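Local atomic coordinates of vestitone reductase (PDB entry 2P4H), a protein that catalyses the stereospecific NADPH-dependent reduction of (3R)-vestitone to the isoflavanol DMI, the penultimate step in biosynthesis of the defence phytoalexin medicarpin. Residues T10-W16 / I190-C196; H226-R232 / F299-Y303. All blocks are in the same frame, centred on the assembly; numbering follows the deposited sequence.

Contact 1 of 2, residues T10-W16 / I190-C196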
ATOM      1  N   THR A  10       9.490   5.800   6.886  1.00 16.26           N
ATOM      2  CA  THR A  10       9.197   5.288   8.221  1.00 16.32           C
ATOM      3  C   THR A  10       7.787   4.719   8.337  1.00 15.94           C
ATOM      4  O   THR A  10       7.386   4.250   9.401  1.00 16.57           O
ATOM      5  CB  THR A  10       9.393   6.369   9.307  1.00 18.52           C
ATOM      6  OG1 THR A  10       8.573   7.503   9.013  1.00 19.67           O
ATOM      7  CG2 THR A  10      10.855   6.796   9.376  1.00 19.13           C
ATOM      8  N   GLY A  11       7.032   4.762   7.244  1.00 14.39           N
ATOM      9  CA  GLY A  11       5.689   4.215   7.272  1.00 15.00           C
ATOM     10  C   GLY A  11       5.734   2.700   7.172  1.00 13.25           C
ATOM     11  O   GLY A  11       6.773   2.124   6.861  1.00 14.03           O
ATOM     12  N   PHE A  12       4.605   2.052   7.439  1.00 13.57           N
ATOM     13  CA  PHE A  12       4.515   0.598   7.368  1.00 12.07           C
ATOM     14  C   PHE A  12       4.990   0.051   6.018  1.00 11.74           C
ATOM     15  O   PHE A  12       5.919  -0.759   5.955  1.00 12.02           O
ATOM     16  CB  PHE A  12       3.063   0.178   7.658  1.00 12.75           C
ATOM     17  CG  PHE A  12       2.726  -1.243   7.276  1.00 11.66           C
ATOM     18  CD1 PHE A  12       3.584  -2.301   7.573  1.00 12.59           C
ATOM     19  CD2 PHE A  12       1.510  -1.525   6.660  1.00 13.49           C
ATOM     20  CE1 PHE A  12       3.231  -3.617   7.261  1.00 12.40           C
ATOM     21  CE2 PHE A  12       1.149  -2.834   6.349  1.00 13.00           C
ATOM     22  CZ  PHE A  12       2.007  -3.881   6.649  1.00 12.92           C
ATOM     23  N   LEU A  13       4.370   0.496   4.933  1.00 12.34           N
ATOM     24  CA  LEU A  13       4.757  -0.003   3.618  1.00 11.88           C
ATOM     25  C   LEU A  13       6.149   0.463   3.200  1.00 12.05           C
ATOM     26  O   LEU A  13       6.968  -0.335   2.733  1.00 12.07           O
ATOM     27  CB  LEU A  13       3.732   0.424   2.562  1.00 13.08           C
ATOM     28  CG  LEU A  13       4.035  -0.112   1.161  1.00 12.27           C
ATOM     29  CD1 LEU A  13       4.072  -1.635   1.181  1.00 13.72           C
ATOM     30  CD2 LEU A  13       2.985   0.392   0.182  1.00 14.20           C
ATOM     31  N   GLY A  14       6.418   1.754   3.365  1.00 11.87           N
ATOM     32  CA  GLY A  14       7.712   2.284   2.986  1.00 12.29           C
ATOM     33  C   GLY A  14       8.879   1.592   3.661  1.00 11.21           C
ATOM     34  O   GLY A  14       9.862   1.243   3.003  1.00 12.58           O
ATOM     35  N   SER A  15       8.783   1.387   4.972  1.00 12.02           N
ATOM     36  CA  SER A  15       9.875   0.743   5.687  1.00 12.77           C
ATOM     37  C   SER A  15      10.048  -0.710   5.259  1.00 12.88           C
ATOM     38  O   SER A  15      11.174  -1.201   5.174  1.00 13.98           O
ATOM     39  CB  SER A  15       9.675   0.846   7.207  1.00 13.20           C
ATOM     40  OG  SER A  15       8.482   0.223   7.643  1.00 13.27           O
ATOM     41  N   TRP A  16       8.949  -1.406   4.975  1.00 11.44           N
ATOM     42  CA  TRP A  16       9.076  -2.793   4.549  1.00 11.55           C
ATOM     43  C   TRP A  16       9.734  -2.849   3.175  1.00 11.62           C
ATOM     44  O   TRP A  16      10.557  -3.724   2.902  1.00 12.15           O
ATOM     45  CB  TRP A  16       7.718  -3.500   4.502  1.00 12.17           C
ATOM     46  CG  TRP A  16       7.906  -4.972   4.318  1.00 11.86           C
ATOM     47  CD1 TRP A  16       7.904  -5.664   3.139  1.00 11.15           C
ATOM     48  CD2 TRP A  16       8.275  -5.910   5.334  1.00 11.64           C
ATOM     49  NE1 TRP A  16       8.259  -6.977   3.360  1.00 12.47           N
ATOM     50  CE2 TRP A  16       8.492  -7.152   4.700  1.00 12.06           C
ATOM     51  CE3 TRP A  16       8.450  -5.818   6.723  1.00 13.11           C
ATOM     52  CZ2 TRP A  16       8.877  -8.298   5.408  1.00 12.43           C
ATOM     53  CZ3 TRP A  16       8.833  -6.953   7.425  1.00 14.66           C
ATOM     54  CH2 TRP A  16       9.042  -8.176   6.768  1.00 13.86           C
ATOM     55  N   ILE A 190      -3.201  -4.220   3.400  1.00  9.95           N
ATOM     56  CA  ILE A 190      -1.835  -4.753   3.364  1.00 10.11           C
ATOM     57  C   ILE A 190      -1.529  -5.359   4.733  1.00 10.00           C
ATOM     58  O   ILE A 190      -1.600  -4.670   5.755  1.00 10.78           O
ATOM     59  CB  ILE A 190      -0.837  -3.634   3.044  1.00  9.75           C
ATOM     60  CG1 ILE A 190      -1.229  -2.958   1.725  1.00 11.09           C
ATOM     61  CG2 ILE A 190       0.575  -4.200   2.959  1.00 11.70           C
ATOM     62  CD1 ILE A 190      -0.459  -1.686   1.452  1.00 12.65           C
ATOM     63  N   VAL A 191      -1.171  -6.641   4.746  1.00  9.93           N
ATOM     64  CA  VAL A 191      -0.938  -7.358   5.998  1.00 10.44           C
ATOM     65  C   VAL A 191       0.303  -8.252   5.977  1.00  9.92           C
ATOM     66  O   VAL A 191       0.645  -8.830   4.949  1.00 10.98           O
ATOM     67  CB  VAL A 191      -2.185  -8.233   6.315  1.00  9.58           C
ATOM     68  CG1 VAL A 191      -1.998  -9.002   7.617  1.00 11.52           C
ATOM     69  CG2 VAL A 191      -3.430  -7.349   6.381  1.00 10.74           C
ATOM     70  N   GLY A 192       0.967  -8.362   7.127  1.00 10.46           N
ATOM     71  CA  GLY A 192       2.148  -9.206   7.246  1.00 10.67           C
ATOM     72  C   GLY A 192       2.985  -8.766   8.427  1.00 10.83           C
ATOM     73  O   GLY A 192       2.461  -8.184   9.376  1.00 10.99           O
ATOM     74  N   ARG A 193       4.279  -9.072   8.399  1.00 11.87           N
ATOM     75  CA  ARG A 193       5.153  -8.625   9.475  1.00 12.68           C
ATOM     76  C   ARG A 193       5.403  -7.146   9.205  1.00 12.52           C
ATOM     77  O   ARG A 193       5.109  -6.651   8.117  1.00 14.20           O
ATOM     78  CB  ARG A 193       6.495  -9.363   9.454  1.00 16.05           C
ATOM     79  CG  ARG A 193       6.436 -10.846   9.762  1.00 17.90           C
ATOM     80  CD  ARG A 193       7.851 -11.398   9.914  1.00 20.76           C
ATOM     81  NE  ARG A 193       8.567 -10.720  10.991  1.00 22.47           N
ATOM     82  CZ  ARG A 193       8.461 -11.032  12.280  1.00 22.99           C
ATOM     83  NH1 ARG A 193       7.674 -12.026  12.670  1.00 22.81           N
ATOM     84  NH2 ARG A 193       9.130 -10.330  13.185  1.00 23.97           N
ATOM     85  N   PHE A 194       5.938  -6.441  10.192  1.00 12.13           N
ATOM     86  CA  PHE A 194       6.240  -5.025  10.035  1.00 12.27           C
ATOM     87  C   PHE A 194       7.410  -4.633  10.924  1.00 13.67           C
ATOM     88  O   PHE A 194       7.670  -5.283  11.939  1.00 14.17           O
ATOM     89  CB  PHE A 194       5.002  -4.173  10.360  1.00 12.35           C
ATOM     90  CG  PHE A 194       4.398  -4.445  11.716  1.00 12.84           C
ATOM     91  CD1 PHE A 194       4.779  -3.699  12.832  1.00 14.00           C
ATOM     92  CD2 PHE A 194       3.429  -5.432  11.871  1.00 12.85           C
ATOM     93  CE1 PHE A 194       4.197  -3.935  14.078  1.00 14.24           C
ATOM     94  CE2 PHE A 194       2.843  -5.677  13.110  1.00 14.58           C
ATOM     95  CZ  PHE A 194       3.225  -4.927  14.219  1.00 14.45           C
ATOM     96  N   VAL A 195       8.126  -3.586  10.530  1.00 13.23           N
ATOM     97  CA  VAL A 195       9.264  -3.118  11.315  1.00 14.33           C
ATOM     98  C   VAL A 195       9.041  -1.719  11.878  1.00 14.44           C
ATOM     99  O   VAL A 195       9.850  -1.232  12.670  1.00 15.70           O
ATOM    100  CB  VAL A 195      10.580  -3.121  10.491  1.00 13.53           C
ATOM    101  CG1 VAL A 195      10.951  -4.547  10.105  1.00 15.46           C
ATOM    102  CG2 VAL A 195      10.435  -2.247   9.251  1.00 13.99           C
ATOM    103  N   CYS A 196       7.949  -1.074  11.474  1.00 14.43           N
ATOM    104  CA  CYS A 196       7.639   0.269  11.960  1.00 14.93           C
ATOM    105  C   CYS A 196       7.275   0.249  13.449  1.00 16.21           C
ATOM    106  O   CYS A 196       6.830  -0.771  13.979  1.00 16.38           O
ATOM    107  CB  CYS A 196       6.513   0.893  11.127  1.00 14.53           C
ATOM    108  SG  CYS A 196       5.057  -0.141  10.923  1.00 14.55           S
TER
HETATM  109  O   HOH W   1       7.244  -2.107   8.150  1.00 13.89           O

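Contact 2 of 2, residues H226-R232 / F299-Y303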
ATOM      1  N   HIS A 226      -0.353  -9.713   0.969  1.00 10.25           N
ATOM      2  CA  HIS A 226       0.765  -9.846   1.901  1.00 10.25           C
ATOM      3  C   HIS A 226       1.725  -8.692   1.603  1.00 10.37           C
ATOM      4  O   HIS A 226       2.066  -8.444   0.444  1.00 10.53           O
ATOM      5  CB  HIS A 226       1.474 -11.189   1.685  1.00 11.03           C
ATOM      6  CG  HIS A 226       2.467 -11.530   2.753  1.00 10.72           C
ATOM      7  ND1 HIS A 226       3.582 -10.762   3.008  1.00 11.48           N
ATOM      8  CD2 HIS A 226       2.510 -12.562   3.630  1.00 11.81           C
ATOM      9  CE1 HIS A 226       4.270 -11.306   3.997  1.00 11.92           C
ATOM     10  NE2 HIS A 226       3.640 -12.398   4.392  1.00 11.54           N
ATOM     11  N   VAL A 227       2.158  -7.989   2.645  1.00 10.25           N
ATOM     12  CA  VAL A 227       3.057  -6.857   2.462  1.00 10.51           C
ATOM     13  C   VAL A 227       4.327  -7.193   1.678  1.00 10.60           C
ATOM     14  O   VAL A 227       4.806  -6.372   0.897  1.00 11.22           O
ATOM     15  CB  VAL A 227       3.441  -6.217   3.828  1.00 10.49           C
ATOM     16  CG1 VAL A 227       4.323  -7.157   4.631  1.00 11.72           C
ATOM     17  CG2 VAL A 227       4.139  -4.881   3.601  1.00 11.03           C
ATOM     18  N   ASP A 228       4.878  -8.391   1.866  1.00 10.28           N
ATOM     19  CA  ASP A 228       6.091  -8.720   1.129  1.00 10.90           C
ATOM     20  C   ASP A 228       5.802  -8.964  -0.350  1.00 10.51           C
ATOM     21  O   ASP A 228       6.687  -8.789  -1.194  1.00 11.78           O
ATOM     22  CB  ASP A 228       6.817  -9.919   1.744  1.00 12.37           C
ATOM     23  CG  ASP A 228       8.262 -10.005   1.289  1.00 13.24           C
ATOM     24  OD1 ASP A 228       8.971  -8.982   1.395  1.00 13.22           O
ATOM     25  OD2 ASP A 228       8.692 -11.082   0.823  1.00 15.52           O
ATOM     26  N   ASP A 229       4.582  -9.379  -0.682  1.00 11.01           N
ATOM     27  CA  ASP A 229       4.262  -9.541  -2.093  1.00 11.11           C
ATOM     28  C   ASP A 229       4.145  -8.145  -2.709  1.00 10.96           C
ATOM     29  O   ASP A 229       4.428  -7.963  -3.892  1.00 10.48           O
ATOM     30  CB  ASP A 229       2.971 -10.338  -2.302  1.00 10.46           C
ATOM     31  CG  ASP A 229       3.226 -11.835  -2.427  1.00 11.76           C
ATOM     32  OD1 ASP A 229       4.271 -12.209  -3.006  1.00 12.33           O
ATOM     33  OD2 ASP A 229       2.385 -12.635  -1.970  1.00 12.30           O
ATOM     34  N   VAL A 230       3.743  -7.152  -1.914  1.00 10.98           N
ATOM     35  CA  VAL A 230       3.658  -5.794  -2.442  1.00 10.16           C
ATOM     36  C   VAL A 230       5.077  -5.310  -2.751  1.00 10.47           C
ATOM     37  O   VAL A 230       5.312  -4.683  -3.783  1.00 10.97           O
ATOM     38  CB  VAL A 230       2.996  -4.818  -1.442  1.00  9.36           C
ATOM     39  CG1 VAL A 230       3.029  -3.401  -2.009  1.00 11.25           C
ATOM     40  CG2 VAL A 230       1.555  -5.231  -1.189  1.00 11.80           C
ATOM     41  N   ALA A 231       6.022  -5.605  -1.859  1.00 11.11           N
ATOM     42  CA  ALA A 231       7.408  -5.203  -2.081  1.00 11.60           C
ATOM     43  C   ALA A 231       7.936  -5.936  -3.314  1.00 11.50           C
ATOM     44  O   ALA A 231       8.607  -5.345  -4.158  1.00 12.32           O
ATOM     45  CB  ALA A 231       8.262  -5.535  -0.856  1.00 12.46           C
ATOM     46  N   ARG A 232       7.623  -7.225  -3.418  1.00 11.44           N
ATOM     47  CA  ARG A 232       8.064  -8.012  -4.567  1.00 11.70           C
ATOM     48  C   ARG A 232       7.477  -7.458  -5.868  1.00 11.69           C
ATOM     49  O   ARG A 232       8.158  -7.428  -6.891  1.00 12.45           O
ATOM     50  CB  ARG A 232       7.667  -9.482  -4.393  1.00 12.12           C
ATOM     51  CG  ARG A 232       8.463 -10.209  -3.313  1.00 13.88           C
ATOM     52  CD  ARG A 232       8.057 -11.678  -3.157  1.00 12.89           C
ATOM     53  NE  ARG A 232       8.307 -12.454  -4.371  1.00 14.81           N
ATOM     54  CZ  ARG A 232       7.383 -12.753  -5.279  1.00 14.10           C
ATOM     55  NH1 ARG A 232       6.130 -12.358  -5.117  1.00 13.09           N
ATOM     56  NH2 ARG A 232       7.720 -13.430  -6.370  1.00 17.15           N
ATOM     57  N   PHE A 299       3.973 -11.512 -13.078  1.00 12.05           N
ATOM     58  CA  PHE A 299       4.266 -11.490 -11.649  1.00 12.22           C
ATOM     59  C   PHE A 299       3.641 -12.701 -10.967  1.00 12.55           C
ATOM     60  O   PHE A 299       2.531 -13.105 -11.296  1.00 13.35           O
ATOM     61  CB  PHE A 299       3.710 -10.216 -11.007  1.00 13.02           C
ATOM     62  CG  PHE A 299       3.954 -10.137  -9.524  1.00 11.53           C
ATOM     63  CD1 PHE A 299       5.243  -9.964  -9.027  1.00 12.27           C
ATOM     64  CD2 PHE A 299       2.898 -10.261  -8.623  1.00 11.47           C
ATOM     65  CE1 PHE A 299       5.478  -9.916  -7.651  1.00 11.64           C
ATOM     66  CE2 PHE A 299       3.126 -10.214  -7.242  1.00 11.58           C
ATOM     67  CZ  PHE A 299       4.417 -10.041  -6.759  1.00 11.35           C
ATOM     68  N   ASP A 300       4.361 -13.279 -10.013  1.00 12.92           N
ATOM     69  CA  ASP A 300       3.857 -14.433  -9.280  1.00 13.67           C
ATOM     70  C   ASP A 300       3.837 -14.124  -7.793  1.00 12.85           C
ATOM     71  O   ASP A 300       4.849 -13.708  -7.229  1.00 13.37           O
ATOM     72  CB  ASP A 300       4.741 -15.661  -9.521  1.00 17.63           C
ATOM     73  CG  ASP A 300       4.715 -16.126 -10.962  1.00 20.77           C
ATOM     74  OD1 ASP A 300       5.177 -15.372 -11.843  1.00 29.61           O
ATOM     75  OD2 ASP A 300       4.234 -17.251 -11.215  1.00 29.58           O
ATOM     76  N   PHE A 301       2.683 -14.317  -7.162  1.00 12.36           N
ATOM     77  CA  PHE A 301       2.572 -14.083  -5.731  1.00 12.67           C
ATOM     78  C   PHE A 301       3.249 -15.225  -4.987  1.00 13.06           C
ATOM     79  O   PHE A 301       3.106 -16.394  -5.352  1.00 15.06           O
ATOM     80  CB  PHE A 301       1.108 -13.959  -5.307  1.00 12.10           C
ATOM     81  CG  PHE A 301       0.489 -12.647  -5.686  1.00 11.69           C
ATOM     82  CD1 PHE A 301      -0.027 -12.446  -6.961  1.00 11.65           C
ATOM     83  CD2 PHE A 301       0.490 -11.587  -4.787  1.00 12.01           C
ATOM     84  CE1 PHE A 301      -0.530 -11.200  -7.339  1.00 12.40           C
ATOM     85  CE2 PHE A 301      -0.008 -10.336  -5.152  1.00 12.09           C
ATOM     86  CZ  PHE A 301      -0.518 -10.142  -6.429  1.00 11.86           C
ATOM     87  N   LYS A 302       3.982 -14.873  -3.939  1.00 12.48           N
ATOM     88  CA  LYS A 302       4.730 -15.838  -3.143  1.00 12.73           C
ATOM     89  C   LYS A 302       4.017 -16.349  -1.893  1.00 13.80           C
ATOM     90  O   LYS A 302       4.221 -17.495  -1.483  1.00 14.97           O
ATOM     91  CB  LYS A 302       6.064 -15.207  -2.738  1.00 14.12           C
ATOM     92  CG  LYS A 302       6.908 -16.028  -1.773  1.00 15.13           C
ATOM     93  CD  LYS A 302       8.222 -15.324  -1.476  1.00 16.67           C
ATOM     94  CE  LYS A 302       9.060 -16.101  -0.470  1.00 19.33           C
ATOM     95  NZ  LYS A 302      10.360 -15.433  -0.193  1.00 23.85           N
ATOM     96  N   TYR A 303       3.163 -15.519  -1.307  1.00 12.65           N
ATOM     97  CA  TYR A 303       2.489 -15.879  -0.065  1.00 13.09           C
ATOM     98  C   TYR A 303       1.020 -16.263  -0.141  1.00 13.27           C
ATOM     99  O   TYR A 303       0.279 -15.801  -1.005  1.00 13.16           O
ATOM    100  CB  TYR A 303       2.659 -14.729   0.925  1.00 13.36           C
ATOM    101  CG  TYR A 303       4.103 -14.360   1.141  1.00 12.77           C
ATOM    102  CD1 TYR A 303       4.893 -15.070   2.046  1.00 14.08           C
ATOM    103  CD2 TYR A 303       4.697 -13.328   0.418  1.00 12.95           C
ATOM    104  CE1 TYR A 303       6.235 -14.758   2.225  1.00 15.15           C
ATOM    105  CE2 TYR A 303       6.042 -13.009   0.587  1.00 14.16           C
ATOM    106  CZ  TYR A 303       6.805 -13.728   1.494  1.00 15.02           C
ATOM    107  OH  TYR A 303       8.129 -13.412   1.674  1.00 17.01           O
TER
HETATM  108  O   HOH W   2      10.770 -12.403  -0.117  1.00 28.08           O

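Contact 1 of 2, residues T10-W16 / I190-C196
The glycine-rich turn of the Rossmann fold, whose residues 10-14 are predicted to bind NADP(+), meets the loop that leaves strand 189-191, and F12 and C196 are where the two backbones come closest, their CA atoms 5.6 Å apart. F12, in the first turn of helix 12-23, contributes the most buried surface: with CG anti to the backbone N (chi1 165°), its ring leaves the helix and slides between I190 and F194. The carbonyl oxygens of I190 and R193 lie at the ring edge, I190 O being 3.4 Å from F12 CE2, so these approaches are aryl C-H contacts rather than stacks. F194 CB meets the same ring at F12 CE1, 3.6 Å away, the two side chains crossing at about a right angle. C196 SG packs on the root of the side chain, 3.8 Å from F12 CB, and makes an oblique sulfur-aromatic contact. Cutting F12 back to an alanine would remove the ring, and is likely to leave a gap between I190 CG2 and F194 CB and to strip C196 SG of its aromatic neighbour. W16, one turn on, brings CE3 to 3.7 Å from R193 O; this oxygen is buried with no polar partner in the model, while W16 NE1 bonds to D228 of helix 227-239. At the N-cap, G11 O accepts S15 N and S15 OG from opposite faces of its carbonyl plane. The same hydroxyl joins the two segments through one water, which donates to S15 OG over 2.7 Å and accepts from V195 N over 2.9 Å.

Contact 2 of 2, residues H226-R232 / F299-Y303
H226 sits at the N-cap of helix 227-239, and the irregular segment 299-303 runs past the first turns of the helix, with CA atoms 6.1 Å apart at D229 and F301 and 6.6 Å at H226 and Y303. Two successive peptide N-H groups, of K302 and Y303, point at D229: K302 N bonds to OD1 and Y303 N to OD2, nearly straight at 171° and 161°. Both arrive on the syn side of the carboxylate, so its rotation is fixed from both oxygens. R232, one turn further, lays its guanidinium end-on against D300 O; NH1 (2.8 Å) and NH2 (3.0 Å) share this single oxygen, each close to the guanidinium plane. A bend at chi3 carries the group there, K302 CB covers one of its faces, and NH1 also pairs with D229 OD1 in a salt bridge whose hydrogen bond is weak and bent; the pairing would probably stabilise the carboxylate as an anion. At the other end, the H226 and Y303 rings stack face to face, centroids 3.9 Å apart and planes 17° from parallel, while K302 CG lies over the centre of the opposite Y303 face. Y303 OH donates to D228 OD2 (2.5 Å), on the anti side of the carboxylate; a water bridges that oxygen to K302 NZ. H226 is held in turn, because ND1 accepts D228 N in the ring plane and NE2 bonds to D311 of helix 305-319. The ND1 bond is a side-chain N-cap of helix 227-239, and beside it the segment between helices 292-296 and 305-319 packs on the first turns, the D229 carboxylate accepting from two consecutive backbone amides.

From the N terminus, the chain makes the glycine-rich turn and enters helix 12-23; contact 1 closes 174 residues later, when the loop after strand 189-191 returns to that turn. Contact 2 opens only afterwards, at the end of strand 219-226, and closes 67 residues on, before helix 305-319. The two loops are therefore in series and neither encloses the other. In space they meet, with centres 13 Å apart: V191 O and V227 N are 2.9 Å apart, a probable hydrogen bond, and V227 packs against I190 CG2. Helix 227-239, part of contact 2, also packs on contact 1, and so ties the glycine-rich turn and helix 12-23 to the loop before helix 305-319.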